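Local coordinates for Exo-beta-1,4-mannosidase (Rhizomucor miehei, PDB 4LYP), which probably removes terminal beta-linked mannose from the non-reducing ends of mannan-type saccharides, and also has transglycosylation activity, as a fungal family 5 glycoside hydrolase, at residues S251-K255 with K283-Y287; I230-A236 with H261-G266; E241-F247 with R278-H282. All coordinates share one frame; numbering follows the deposited sequence.

Interaction 1. Residues S251-K255 with K283-Y287; sequences STFIK and KNIDY
Ser251 opens the contact by setting its CB 3.4 Å from the backbone O of Asn284 and 3.6 Å from CD1 of Ile285. Its hydroxyl is held chiefly on the helix side, by the carbonyl of Phe247, and accepts a hydrogen bond from a water, whose oxygen in turn accepts one from the backbone N of Asn284. The water thus adds a bridge between helix and loop beside the direct bonds. At Thr252, OG1 lies beside the backbone N, opposite the carbonyl carbon (chi1 -68°), where it is hydrogen-bonded to O of Glu248 one turn back and ND2 of Asn284 donates to it at 2.9 Å. The acceptor is almost in the plane of the amide, and the N-H...O angle is 152°. Lys255 reaches across with a chain folded at chi2 and chi3. Its CG passes 3.5 Å from OD1 of Asn284, so the amide of that asparagine is flanked by threonine at its nitrogen and by lysine methylenes at its oxygen. Beyond it, NZ of Lys255 forms a salt bridge of 2.7 Å with OD2 of Asp286, met on the syn side of the carboxylate. The ammonium also donates to the carbonyl of His261, while the same OD2 accepts from the backbone N of Val263. Helix 244-257 of the TIM barrel's outer layer is thus tied to the loop entering strand 288-292 and to strand 262-264 with its lead-in.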
loop_
_atom_site.group_PDB
_atom_site.type_symbol
_atom_site.label_atom_id
_atom_site.label_comp_id
_atom_site.label_asym_id
_atom_site.label_seq_id
_atom_site.Cartn_x
_atom_site.Cartn_y
_atom_site.Cartn_z
ATOM N N SER A 251 2.161 -2.083 17.436
ATOM C CA SER A 251 0.870 -2.738 17.149
ATOM C C SER A 251 -0.087 -2.624 18.351
ATOM O O SER A 251 -1.264 -2.445 18.185
ATOM C CB SER A 251 1.083 -4.184 16.745
ATOM O OG SER A 251 1.646 -4.977 17.825
ATOM N N THR A 252 0.466 -2.736 19.568
ATOM C CA THR A 252 -0.370 -2.685 20.771
ATOM C C THR A 252 -0.900 -1.262 20.946
ATOM O O THR A 252 -2.065 -1.068 21.292
ATOM C CB THR A 252 0.482 -3.115 21.990
ATOM O OG1 THR A 252 0.771 -4.467 21.815
ATOM C CG2 THR A 252 -0.284 -2.922 23.348
ATOM N N PHE A 253 -0.072 -0.246 20.661
ATOM C CA PHE A 253 -0.510 1.146 20.729
ATOM C C PHE A 253 -1.678 1.364 19.763
ATOM O O PHE A 253 -2.697 1.955 20.097
ATOM C CB PHE A 253 0.646 2.101 20.372
ATOM C CG PHE A 253 0.274 3.532 20.366
ATOM C CD1 PHE A 253 0.305 4.274 21.542
ATOM C CD2 PHE A 253 -0.169 4.154 19.196
ATOM C CE1 PHE A 253 -0.068 5.639 21.519
ATOM C CE2 PHE A 253 -0.556 5.456 19.208
ATOM C CZ PHE A 253 -0.499 6.207 20.351
ATOM N N ILE A 254 -1.521 0.879 18.510
ATOM C CA ILE A 254 -2.540 1.078 17.492
ATOM C C ILE A 254 -3.852 0.356 17.895
ATOM O O ILE A 254 -4.916 0.947 17.781
ATOM C CB ILE A 254 -2.051 0.560 16.104
ATOM C CG1 ILE A 254 -0.949 1.463 15.621
ATOM C CG2 ILE A 254 -3.165 0.464 15.090
ATOM C CD1 ILE A 254 -0.234 0.922 14.401
ATOM N N LYS A 255 -3.725 -0.882 18.388
ATOM C CA LYS A 255 -4.905 -1.646 18.771
ATOM C C LYS A 255 -5.641 -0.984 19.932
ATOM O O LYS A 255 -6.872 -0.854 19.925
ATOM C CB LYS A 255 -4.476 -3.065 19.164
ATOM C CG LYS A 255 -5.664 -3.930 19.549
ATOM C CD LYS A 255 -6.647 -4.337 18.500
ATOM C CE LYS A 255 -6.038 -5.264 17.504
ATOM N NZ LYS A 255 -7.076 -5.853 16.502
ATOM N N LYS A 283 0.473 -10.572 19.297
ATOM C CA LYS A 283 -0.942 -10.649 19.549
ATOM C C LYS A 283 -1.713 -9.592 18.713
ATOM O O LYS A 283 -2.884 -9.818 18.306
ATOM C CB LYS A 283 -1.221 -10.393 21.063
ATOM C CG LYS A 283 -2.714 -10.400 21.442
ATOM C CD LYS A 283 -2.872 -10.390 22.927
ATOM C CE LYS A 283 -4.318 -10.685 23.384
ATOM N NZ LYS A 283 -5.073 -11.694 22.589
ATOM N N ASN A 284 -1.139 -8.391 18.577
ATOM C CA ASN A 284 -1.874 -7.284 17.965
ATOM C C ASN A 284 -1.472 -7.074 16.517
ATOM O O ASN A 284 -1.720 -5.995 15.970
ATOM C CB ASN A 284 -1.759 -6.020 18.797
ATOM C CG ASN A 284 -2.420 -6.230 20.113
ATOM O OD1 ASN A 284 -3.555 -6.675 20.142
ATOM N ND2 ASN A 284 -1.707 -5.945 21.230
ATOM N N ILE A 285 -0.894 -8.093 15.875
ATOM C CA ILE A 285 -0.813 -8.144 14.418
ATOM C C ILE A 285 -1.801 -9.188 13.973
ATOM O O ILE A 285 -1.592 -10.386 14.194
ATOM C CB ILE A 285 0.628 -8.412 13.921
ATOM C CG1 ILE A 285 1.588 -7.281 14.316
ATOM C CG2 ILE A 285 0.617 -8.666 12.392
ATOM C CD1 ILE A 285 1.383 -5.953 13.613
ATOM N N ASP A 286 -2.911 -8.778 13.358
ATOM C CA ASP A 286 -3.994 -9.706 13.100
ATOM C C ASP A 286 -3.847 -10.524 11.865
ATOM O O ASP A 286 -4.401 -11.614 11.748
ATOM C CB ASP A 286 -5.321 -8.897 13.019
ATOM C CG ASP A 286 -5.694 -8.322 14.348
ATOM O OD1 ASP A 286 -5.987 -9.110 15.282
ATOM O OD2 ASP A 286 -5.708 -7.072 14.474
ATOM N N TYR A 287 -3.122 -10.002 10.857
ATOM C CA TYR A 287 -2.953 -10.712 9.623
ATOM C C TYR A 287 -1.601 -10.402 9.044
ATOM O O TYR A 287 -0.908 -9.525 9.594
ATOM C CB TYR A 287 -4.089 -10.502 8.580
ATOM C CG TYR A 287 -4.120 -9.089 8.033
ATOM C CD1 TYR A 287 -4.804 -8.057 8.675
ATOM C CD2 TYR A 287 -3.512 -8.810 6.793
ATOM C CE1 TYR A 287 -4.910 -6.760 8.111
ATOM C CE2 TYR A 287 -3.595 -7.543 6.199
ATOM C CZ TYR A 287 -4.280 -6.546 6.872
ATOM O OH TYR A 287 -4.389 -5.270 6.324
HETATM O O HOH W 1 1.182 -7.171 19.694
#

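Interaction 2. Residues I230-A236 with H261-G266; sequences IMSWQIA and HLVSAG
NE2 of Gln234 donates both to Glu336 and to OG of Ser264, the latter at 2.9 Å in a nearly straight bond (173°), with the hydroxyl oxygen exactly in the plane of the amide. Gln234 is extended beyond CG, and the other end of its amide is engaged as well: OE1 accepts from Thr148 and Arg97. Four groups thus fix the rotation of this buried amide. CA of Gly266 lies over one face of the amide, 3.5 Å from CD of Gln234.

The backbones run parallel in register, Ser232 beside Leu262 and Gln234 beside Ser264. Trp233, level with Val263, supplies both hydrogen bonds of its pair: its N donates to O of Leu262 and its O accepts from N of Ser264, and the ladder continues with N of Ile235 hydrogen-bonded to O of Ser264, each at 2.9 Å. At the start of the strands the His261 ring lies obliquely to the indole of Trp233, their planes 73° apart, with NE1 of Trp233 2.9 Å from ND1 of His261. CG2 of Ile230 sits over one face of the imidazole in a CH-pi contact, 3.9 Å from the ring centroid, and NE2 of His261 is hydrogen-bonded to the carbonyl of Asp227.

Trp233 and Val263 point to the face packed by Ile254 of helix 244-257, which connects the two strands in a beta-alpha-beta crossover. On the other face Ser232 meets Tyr287 through their hydroxyls, and strand 144-148 pairs along the far edge of strand 230-234, continuing the barrel wall.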
loop_
_atom_site.group_PDB
_atom_site.type_symbol
_atom_site.label_atom_id
_atom_site.label_comp_id
_atom_site.label_asym_id
_atom_site.label_seq_id
_atom_site.Cartn_x
_atom_site.Cartn_y
_atom_site.Cartn_z
ATOM N N ILE A 230 -12.956 1.411 7.410
ATOM C CA ILE A 230 -11.558 1.085 7.629
ATOM C C ILE A 230 -11.487 -0.399 7.994
ATOM O O ILE A 230 -12.038 -0.801 9.035
ATOM C CB ILE A 230 -10.976 2.031 8.699
ATOM C CG1 ILE A 230 -10.881 3.438 8.101
ATOM C CG2 ILE A 230 -9.607 1.505 9.173
ATOM C CD1 ILE A 230 -10.591 4.511 9.129
ATOM N N MET A 231 -10.779 -1.178 7.182
ATOM C CA MET A 231 -10.488 -2.575 7.468
ATOM C C MET A 231 -9.389 -2.697 8.501
ATOM O O MET A 231 -9.451 -3.550 9.417
ATOM C CB MET A 231 -10.091 -3.286 6.152
ATOM C CG MET A 231 -9.446 -4.640 6.441
ATOM S SD MET A 231 -9.188 -5.545 4.902
ATOM C CE MET A 231 -7.942 -6.746 5.400
ATOM N N SER A 232 -8.305 -1.980 8.294
ATOM C CA SER A 232 -7.150 -2.143 9.175
ATOM C C SER A 232 -6.341 -0.864 9.289
ATOM O O SER A 232 -6.344 -0.020 8.359
ATOM C CB SER A 232 -6.255 -3.317 8.719
ATOM O OG SER A 232 -5.704 -2.972 7.479
ATOM N N TRP A 233 -5.636 -0.747 10.399
ATOM C CA TRP A 233 -4.553 0.246 10.579
ATOM C C TRP A 233 -3.264 -0.485 10.328
ATOM O O TRP A 233 -3.018 -1.547 10.897
ATOM C CB TRP A 233 -4.529 0.753 12.006
ATOM C CG TRP A 233 -5.792 1.487 12.336
ATOM C CD1 TRP A 233 -6.873 1.047 13.106
ATOM C CD2 TRP A 233 -6.175 2.797 11.865
ATOM N NE1 TRP A 233 -7.879 1.986 13.096
ATOM C CE2 TRP A 233 -7.493 3.065 12.361
ATOM C CE3 TRP A 233 -5.523 3.769 11.086
ATOM C CZ2 TRP A 233 -8.152 4.239 12.077
ATOM C CZ3 TRP A 233 -6.187 4.936 10.794
ATOM C CH2 TRP A 233 -7.487 5.177 11.305
ATOM N N GLN A 234 -2.420 0.071 9.462
ATOM C CA GLN A 234 -1.142 -0.576 9.102
ATOM C C GLN A 234 0.001 0.264 9.619
ATOM O O GLN A 234 0.049 1.478 9.341
ATOM C CB GLN A 234 -1.085 -0.795 7.603
ATOM C CG GLN A 234 0.236 -1.407 7.157
ATOM C CD GLN A 234 0.059 -1.854 5.734
ATOM O OE1 GLN A 234 0.259 -1.044 4.793
ATOM N NE2 GLN A 234 -0.353 -3.117 5.525
ATOM N N ILE A 235 0.885 -0.370 10.406
ATOM C CA ILE A 235 1.959 0.393 11.085
ATOM C C ILE A 235 2.652 1.349 10.085
ATOM O O ILE A 235 2.751 2.569 10.293
ATOM C CB ILE A 235 2.948 -0.556 11.725
ATOM C CG1 ILE A 235 2.339 -1.364 12.883
ATOM C CG2 ILE A 235 4.152 0.276 12.263
ATOM C CD1 ILE A 235 3.240 -2.481 13.408
ATOM N N ALA A 236 3.224 0.755 9.024
ATOM C CA ALA A 236 3.991 1.555 8.091
ATOM C C ALA A 236 4.228 0.696 6.876
ATOM O O ALA A 236 4.257 -0.523 6.908
ATOM C CB ALA A 236 5.370 2.001 8.657
ATOM N N HIS A 261 -10.668 -2.374 15.293
ATOM C CA HIS A 261 -10.032 -2.582 13.975
ATOM C C HIS A 261 -8.899 -3.576 14.008
ATOM O O HIS A 261 -8.148 -3.681 14.992
ATOM C CB HIS A 261 -9.510 -1.220 13.510
ATOM C CG HIS A 261 -10.566 -0.332 12.934
ATOM N ND1 HIS A 261 -10.591 1.022 13.179
ATOM C CD2 HIS A 261 -11.564 -0.607 12.030
ATOM C CE1 HIS A 261 -11.584 1.549 12.479
ATOM N NE2 HIS A 261 -12.191 0.576 11.743
ATOM N N LEU A 262 -8.719 -4.210 12.885
ATOM C CA LEU A 262 -7.527 -5.018 12.609
ATOM C C LEU A 262 -6.259 -4.158 12.510
ATOM O O LEU A 262 -6.337 -2.971 12.153
ATOM C CB LEU A 262 -7.727 -5.797 11.320
ATOM C CG LEU A 262 -8.929 -6.727 11.296
ATOM C CD1 LEU A 262 -9.040 -7.417 9.915
ATOM C CD2 LEU A 262 -8.858 -7.765 12.439
ATOM N N VAL A 263 -5.126 -4.800 12.772
ATOM C CA VAL A 263 -3.815 -4.175 12.686
ATOM C C VAL A 263 -2.927 -5.012 11.818
ATOM O O VAL A 263 -2.846 -6.261 11.959
ATOM C CB VAL A 263 -3.209 -3.949 14.092
ATOM C CG1 VAL A 263 -1.835 -3.277 13.999
ATOM C CG2 VAL A 263 -4.153 -3.123 14.942
ATOM N N SER A 264 -2.181 -4.333 10.952
ATOM C CA SER A 264 -1.219 -4.933 10.055
ATOM C C SER A 264 0.169 -4.312 10.159
ATOM O O SER A 264 0.296 -3.163 10.573
ATOM C CB SER A 264 -1.774 -4.640 8.575
ATOM O OG SER A 264 -0.857 -5.023 7.599
ATOM N N ALA A 265 1.220 -5.087 9.811
ATOM C CA ALA A 265 2.587 -4.649 9.913
ATOM C C ALA A 265 3.131 -3.967 8.676
ATOM O O ALA A 265 4.161 -3.301 8.764
ATOM C CB ALA A 265 3.466 -5.836 10.243
ATOM N N GLY A 266 2.561 -4.180 7.481
ATOM C CA GLY A 266 3.076 -3.613 6.214
ATOM C C GLY A 266 4.317 -4.240 5.664
ATOM O O GLY A 266 5.009 -3.577 4.851
HETATM O O HOH W 2 -11.448 -3.947 11.251
#

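Interaction 3. Residues E241-F247 with R278-H282; sequences EAPASWF and RAHDH
The N-terminal end of helix 244-257, with Pro243 at its N-cap, packs here against the C-terminal turn of helix 273-280, two neighbouring elements on the outside of the TIM barrel. Phe247 and Ala279 form the apolar centre. CA of Ala279 stands over the middle of the phenyl face, 3.6 Å from its centroid, while CB of Ala279 lies 3.7 Å from CZ of Phe247; Trp246 covers the opposite face, so the ring is sandwiched. Next to it, NE2 of His282 donates to the backbone O of Arg278 at 2.7 Å, with the oxygen in the imidazole plane but the donor standing above the carbonyl plane. This pins the imidazole, whose CE1 comes within 3.2 Å of O of Ala244 and whose NE2 is 3.6 Å from CB of Phe247. ND1 of His282 is hydrogen-bonded to OE1 of Glu248, further along the first helix.

Toward solvent, Arg278 starts out extended, with CG opposite its backbone N (chi1 171°), and then bends at chi3. Its CD passes 3.1 Å from O of Ala242, and NH2 meets the anti lone pair of Glu241 OE1 at 2.9 Å. A water joins NH1 of Arg278 to that same oxygen. Because Asp275 also forms a salt bridge with NH2, the guanidinium is shared between two carboxylates, which with the water probably limit its rotation and balance its charge at the exposed edge of the junction.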
loop_
_atom_site.group_PDB
_atom_site.type_symbol
_atom_site.label_atom_id
_atom_site.label_comp_id
_atom_site.label_asym_id
_atom_site.label_seq_id
_atom_site.Cartn_x
_atom_site.Cartn_y
_atom_site.Cartn_z
ATOM N N GLU A 241 13.725 -4.783 8.420
ATOM C CA GLU A 241 14.345 -5.560 9.536
ATOM C C GLU A 241 14.188 -4.819 10.867
ATOM O O GLU A 241 15.186 -4.698 11.611
ATOM C CB GLU A 241 15.802 -5.880 9.169
ATOM C CG GLU A 241 15.805 -6.779 7.931
ATOM C CD GLU A 241 16.959 -7.751 7.956
ATOM O OE1 GLU A 241 16.981 -8.820 8.703
ATOM O OE2 GLU A 241 17.899 -7.426 7.309
ATOM N N ALA A 242 13.022 -4.337 11.187
ATOM C CA ALA A 242 12.762 -3.658 12.446
ATOM C C ALA A 242 12.700 -4.717 13.563
ATOM O O ALA A 242 12.307 -5.874 13.338
ATOM C CB ALA A 242 11.465 -2.930 12.342
ATOM N N PRO A 243 13.028 -4.331 14.815
ATOM C CA PRO A 243 13.049 -5.341 15.872
ATOM C C PRO A 243 11.667 -5.770 16.262
ATOM O O PRO A 243 10.669 -4.980 16.234
ATOM C CB PRO A 243 13.755 -4.640 17.007
ATOM C CG PRO A 243 13.622 -3.207 16.691
ATOM C CD PRO A 243 13.503 -3.031 15.234
ATOM N N ALA A 244 11.557 -7.034 16.695
ATOM C CA ALA A 244 10.295 -7.590 17.175
ATOM C C ALA A 244 9.654 -6.679 18.230
ATOM O O ALA A 244 8.433 -6.484 18.288
ATOM C CB ALA A 244 10.475 -9.003 17.747
ATOM N N SER A 245 10.486 -6.146 19.135
ATOM C CA SER A 245 9.931 -5.322 20.233
ATOM C C SER A 245 9.232 -4.073 19.705
ATOM O O SER A 245 8.280 -3.593 20.308
ATOM C CB SER A 245 11.078 -4.903 21.170
ATOM O OG SER A 245 12.136 -4.232 20.438
ATOM N N TRP A 246 9.703 -3.531 18.562
ATOM C CA TRP A 246 9.052 -2.341 17.982
ATOM C C TRP A 246 7.695 -2.736 17.391
ATOM O O TRP A 246 6.698 -2.049 17.628
ATOM C CB TRP A 246 9.965 -1.705 16.970
ATOM C CG TRP A 246 9.392 -0.543 16.245
ATOM C CD1 TRP A 246 9.321 0.734 16.695
ATOM C CD2 TRP A 246 8.794 -0.553 14.898
ATOM N NE1 TRP A 246 8.738 1.558 15.738
ATOM C CE2 TRP A 246 8.415 0.812 14.623
ATOM C CE3 TRP A 246 8.548 -1.548 13.946
ATOM C CZ2 TRP A 246 7.827 1.183 13.429
ATOM C CZ3 TRP A 246 8.013 -1.142 12.711
ATOM C CH2 TRP A 246 7.618 0.203 12.482
ATOM N N PHE A 247 7.636 -3.867 16.665
ATOM C CA PHE A 247 6.363 -4.333 16.192
ATOM C C PHE A 247 5.423 -4.567 17.343
ATOM O O PHE A 247 4.216 -4.227 17.235
ATOM C CB PHE A 247 6.503 -5.621 15.394
ATOM C CG PHE A 247 7.092 -5.417 14.032
ATOM C CD1 PHE A 247 6.329 -4.855 12.971
ATOM C CD2 PHE A 247 8.443 -5.772 13.753
ATOM C CE1 PHE A 247 6.864 -4.685 11.721
ATOM C CE2 PHE A 247 8.959 -5.586 12.466
ATOM C CZ PHE A 247 8.163 -5.050 11.453
ATOM N N ARG A 278 9.212 -12.170 12.975
ATOM C CA ARG A 278 9.608 -10.988 13.758
ATOM C C ARG A 278 8.538 -9.863 13.604
ATOM O O ARG A 278 8.244 -9.143 14.552
ATOM C CB ARG A 278 10.948 -10.484 13.240
ATOM C CG ARG A 278 11.410 -9.172 13.765
ATOM C CD ARG A 278 12.876 -8.876 13.489
ATOM N NE ARG A 278 13.130 -8.864 12.035
ATOM C CZ ARG A 278 14.312 -9.034 11.454
ATOM N NH1 ARG A 278 15.426 -9.160 12.208
ATOM N NH2 ARG A 278 14.408 -9.081 10.083
ATOM N N ALA A 279 7.954 -9.758 12.402
ATOM C CA ALA A 279 6.938 -8.750 12.161
ATOM C C ALA A 279 5.536 -9.211 12.592
ATOM O O ALA A 279 4.724 -8.432 13.028
ATOM C CB ALA A 279 6.865 -8.412 10.649
ATOM N N HIS A 280 5.247 -10.527 12.372
ATOM C CA HIS A 280 3.842 -10.984 12.421
ATOM C C HIS A 280 3.466 -11.769 13.677
ATOM O O HIS A 280 2.265 -11.877 13.939
ATOM C CB HIS A 280 3.540 -11.842 11.201
ATOM C CG HIS A 280 3.663 -11.087 9.911
ATOM N ND1 HIS A 280 4.508 -11.431 8.914
ATOM C CD2 HIS A 280 2.911 -10.037 9.420
ATOM C CE1 HIS A 280 4.360 -10.562 7.874
ATOM N NE2 HIS A 280 3.381 -9.748 8.155
ATOM N N ASP A 281 4.439 -12.341 14.411
ATOM C CA ASP A 281 4.077 -13.184 15.550
ATOM C C ASP A 281 3.884 -12.312 16.793
ATOM O O ASP A 281 4.702 -12.308 17.717
ATOM C CB ASP A 281 5.149 -14.267 15.756
ATOM C CG ASP A 281 4.761 -15.291 16.808
ATOM O OD1 ASP A 281 3.606 -15.343 17.182
ATOM O OD2 ASP A 281 5.652 -16.032 17.218
ATOM N N HIS A 282 2.789 -11.581 16.807
ATOM C CA HIS A 282 2.433 -10.670 17.873
ATOM C C HIS A 282 0.948 -10.715 18.066
ATOM O O HIS A 282 0.208 -10.797 17.048
ATOM C CB HIS A 282 2.852 -9.209 17.574
ATOM C CG HIS A 282 4.349 -9.075 17.376
ATOM N ND1 HIS A 282 5.226 -9.064 18.395
ATOM C CD2 HIS A 282 5.087 -9.059 16.233
ATOM C CE1 HIS A 282 6.472 -9.048 17.925
ATOM N NE2 HIS A 282 6.393 -9.052 16.563
HETATM O O HOH W 3 18.208 -8.949 11.673
#

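How the interactions relate
Interactions 1 and 3 both use helix 244-257 and lie about 11 Å apart between centres, while interaction 2 joins the strands that precede and follow it. Interaction 1 connects directly with the strands: N of Asp286 reaches O of Val263 at 2.9 Å. It meets interaction 3 where CG1 of Ile285 packs 3.6 Å from O of Ala279. Interaction 3 meets interaction 2 through packing alone, with CG2 of Ile235 3.5 Å from CH2 of Trp246. Interaction 2 is the most central, and strand 230-234 leads toward Glu238, which lines a guanidine pocket together with Trp153, Trp293, Asn296 and Glu416. That pocket is probably the active site, Glu238 being consistent with the family 5 acid/base glutamate.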